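PDB 7CO3: AlgW protein from Pseudomonas aeruginosa, which is an HtrA-type serine protease that joins a trypsin-like peptidase domain to a peptide-binding PDZ domain and probably cleaves proteins internally. Local coordinates for the interface of chains A and B. Residues are numbered along the deposited sequence; one frame, centred on the assembly and turned at random. Chains: chain A/B, AlgW protein.

The interface of chains A and B. Residues chain A 200-201, 204, 217, 255; chain B 187, 190-193.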
ATOM      1  N   SER A 200      -8.037  -9.774  -3.965  1.00 15.50           N
ATOM      2  CA  SER A 200      -8.934  -9.145  -3.003  1.00 17.60           C
ATOM      3  C   SER A 200     -10.391  -9.519  -3.241  1.00 21.17           C
ATOM      4  O   SER A 200     -11.210  -9.428  -2.317  1.00 17.57           O
ATOM      5  CB  SER A 200      -8.773  -7.629  -3.049  1.00 16.71           C
ATOM      6  OG  SER A 200      -7.512  -7.283  -2.518  1.00 18.24           O
ATOM      7  N   ALA A 201     -10.721  -9.873  -4.477  1.00 17.57           N
ATOM      8  CA  ALA A 201     -12.075 -10.208  -4.931  1.00 21.31           C
ATOM      9  C   ALA A 201     -11.981 -10.507  -6.421  1.00 23.52           C
ATOM     10  O   ALA A 201     -10.990 -10.172  -7.092  1.00 21.04           O
ATOM     11  CB  ALA A 201     -13.092  -9.093  -4.662  1.00 19.32           C
ATOM     12  N   ARG A 204     -15.484  -8.368 -10.567  1.00 30.53           N
ATOM     13  CA  ARG A 204     -15.914  -6.982 -10.356  1.00 34.04           C
ATOM     14  C   ARG A 204     -16.433  -6.414 -11.671  1.00 39.40           C
ATOM     15  O   ARG A 204     -15.678  -6.004 -12.566  1.00 37.57           O
ATOM     16  CB  ARG A 204     -14.776  -6.131  -9.804  1.00 36.64           C
ATOM     17  CG  ARG A 204     -14.460  -6.465  -8.358  1.00 27.21           C
ATOM     18  CD  ARG A 204     -15.465  -5.865  -7.396  1.00 28.22           C
ATOM     19  NE  ARG A 204     -14.866  -5.715  -6.084  1.00 33.88           N
ATOM     20  CZ  ARG A 204     -15.253  -6.339  -4.975  1.00 31.58           C
ATOM     21  NH1 ARG A 204     -16.259  -7.199  -4.994  1.00 34.27           N
ATOM     22  NH2 ARG A 204     -14.607  -6.110  -3.831  1.00 26.97           N
ATOM     23  N   GLN A 217      -9.775  -8.021  -8.539  1.00 17.80           N
ATOM     24  CA  GLN A 217      -9.326  -6.947  -7.655  1.00 17.74           C
ATOM     25  C   GLN A 217      -8.088  -7.420  -6.882  1.00 18.11           C
ATOM     26  O   GLN A 217      -8.008  -8.580  -6.468  1.00 17.94           O
ATOM     27  CB  GLN A 217     -10.456  -6.517  -6.709  1.00 19.98           C
ATOM     28  CG  GLN A 217     -10.211  -5.199  -5.976  1.00 17.18           C
ATOM     29  CD  GLN A 217     -11.318  -4.835  -5.007  1.00 22.03           C
ATOM     30  OE1 GLN A 217     -12.507  -4.888  -5.335  1.00 22.64           O
ATOM     31  NE2 GLN A 217     -10.922  -4.460  -3.782  1.00 17.96           N
ATOM     32  N   ILE A 255      -6.329  -0.741  -3.980  1.00 15.82           N
ATOM     33  CA  ILE A 255      -7.552  -1.167  -4.675  1.00 15.35           C
ATOM     34  C   ILE A 255      -7.251  -1.099  -6.177  1.00 15.22           C
ATOM     35  O   ILE A 255      -7.456  -0.078  -6.826  1.00 18.74           O
ATOM     36  CB  ILE A 255      -8.757  -0.292  -4.300  1.00 15.26           C
ATOM     37  CG1 ILE A 255      -8.947  -0.172  -2.773  1.00 13.89           C
ATOM     38  CG2 ILE A 255     -10.069  -0.793  -5.030  1.00 15.98           C
ATOM     39  CD1 ILE A 255      -9.242  -1.415  -2.106  1.00 14.74           C
TER
ATOM     40  N   PRO B 187     -14.231  -1.220   1.143  1.00 18.65           N
ATOM     41  CA  PRO B 187     -13.571   0.069   0.867  1.00 19.80           C
ATOM     42  C   PRO B 187     -14.204   0.772  -0.323  1.00 17.18           C
ATOM     43  O   PRO B 187     -14.455   0.173  -1.366  1.00 18.99           O
ATOM     44  CB  PRO B 187     -12.124  -0.326   0.568  1.00 16.63           C
ATOM     45  CG  PRO B 187     -12.199  -1.726   0.139  1.00 15.77           C
ATOM     46  CD  PRO B 187     -13.297  -2.330   0.964  1.00 17.25           C
ATOM     47  N   VAL B 190     -16.782  -0.611  -3.040  1.00 26.63           N
ATOM     48  CA  VAL B 190     -16.548  -1.439  -4.230  1.00 30.80           C
ATOM     49  C   VAL B 190     -17.120  -2.847  -4.068  1.00 31.42           C
ATOM     50  O   VAL B 190     -17.265  -3.576  -5.055  1.00 28.96           O
ATOM     51  CB  VAL B 190     -15.041  -1.504  -4.573  1.00 29.25           C
ATOM     52  CG1 VAL B 190     -14.290  -2.320  -3.540  1.00 30.55           C
ATOM     53  CG2 VAL B 190     -14.803  -2.076  -5.971  1.00 51.80           C
ATOM     54  N   GLY B 191     -17.498  -3.233  -2.860  1.00 31.19           N
ATOM     55  CA  GLY B 191     -17.783  -4.619  -2.551  1.00 30.19           C
ATOM     56  C   GLY B 191     -16.891  -5.130  -1.439  1.00 28.65           C
ATOM     57  O   GLY B 191     -15.892  -4.517  -1.071  1.00 22.73           O
ATOM     58  N   GLN B 192     -17.333  -6.232  -0.852  1.00 23.90           N
ATOM     59  CA  GLN B 192     -16.499  -6.893   0.130  1.00 25.78           C
ATOM     60  C   GLN B 192     -15.121  -7.140  -0.456  1.00 20.31           C
ATOM     61  O   GLN B 192     -14.990  -7.670  -1.562  1.00 19.68           O
ATOM     62  CB  GLN B 192     -17.089  -8.224   0.554  1.00 29.08           C
ATOM     63  CG  GLN B 192     -16.399  -8.668   1.820  1.00 25.08           C
ATOM     64  CD  GLN B 192     -16.777 -10.067   2.233  1.00 31.91           C
ATOM     65  OE1 GLN B 192     -16.503 -11.042   1.524  1.00 31.90           O
ATOM     66  NE2 GLN B 192     -17.402 -10.172   3.408  1.00 25.47           N
ATOM     67  N   THR B 193     -14.096  -6.796   0.315  1.00 20.89           N
ATOM     68  CA  THR B 193     -12.729  -6.735  -0.179  1.00 20.01           C
ATOM     69  C   THR B 193     -11.790  -7.313   0.871  1.00 19.32           C
ATOM     70  O   THR B 193     -11.906  -6.991   2.048  1.00 19.12           O
ATOM     71  CB  THR B 193     -12.335  -5.271  -0.495  1.00 19.91           C
ATOM     72  OG1 THR B 193     -13.035  -4.798  -1.656  1.00 19.56           O
ATOM     73  CG2 THR B 193     -10.777  -5.136  -0.700  1.00 18.53           C
TER
HETATM   74  O   HOH W   1     -13.785 -10.322  -1.733  1.00 23.25           O
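A:Arg204 and A:Gln217 meet the loop B:Val190 to B:Gln192 and B:Thr193, which starts strand 193-201, at an interface between protease domains of an HtrA-type trimer, a small patch that helps join neighbouring copies of this trypsin-like fold. It illustrates how an arginine steadied by a neighbour in its own chain can read a partner's backbone. Within chain A, the amide oxygen OE1 of A:Gln217 accepts from both NE and NH2 of A:Arg204, a two-pronged hold that should limit rotation of the guanidinium; the NE bond measures 2.6 Å. A:Gln217 reaches this place with CG anti to its backbone N (chi1 -166°) and the chain extended beyond. NH2 of A:Arg204 crosses the interface to the carbonyl O of B:Gln192 at 2.8 Å, nearly straight at the hydrogen (164°) and in the guanidinium plane, though the nitrogen sits above the carbonyl plane. The carbonyl O of B:Val190 lies over the centre of one face of the A:Arg204 guanidinium, 3.3 Å above its plane, while A:Ala201 CB covers the rim of the opposite face. The hydroxyl OG1 of B:Thr193 gives its hydrogen to B:Gly191 O and accepts one from NE2 of A:Gln217, 3.0 Å away; NH2 of A:Arg204 also lies within hydrogen-bonding distance. Both methyls of B:Val190 pack against OE1 of A:Gln217. A water bridges A:Ser200 O and B:Gln192 O, and, at the apolar margin, A:Ile255 CD1 touches the ring carbon CG of B:Pro187 at 3.7 Å.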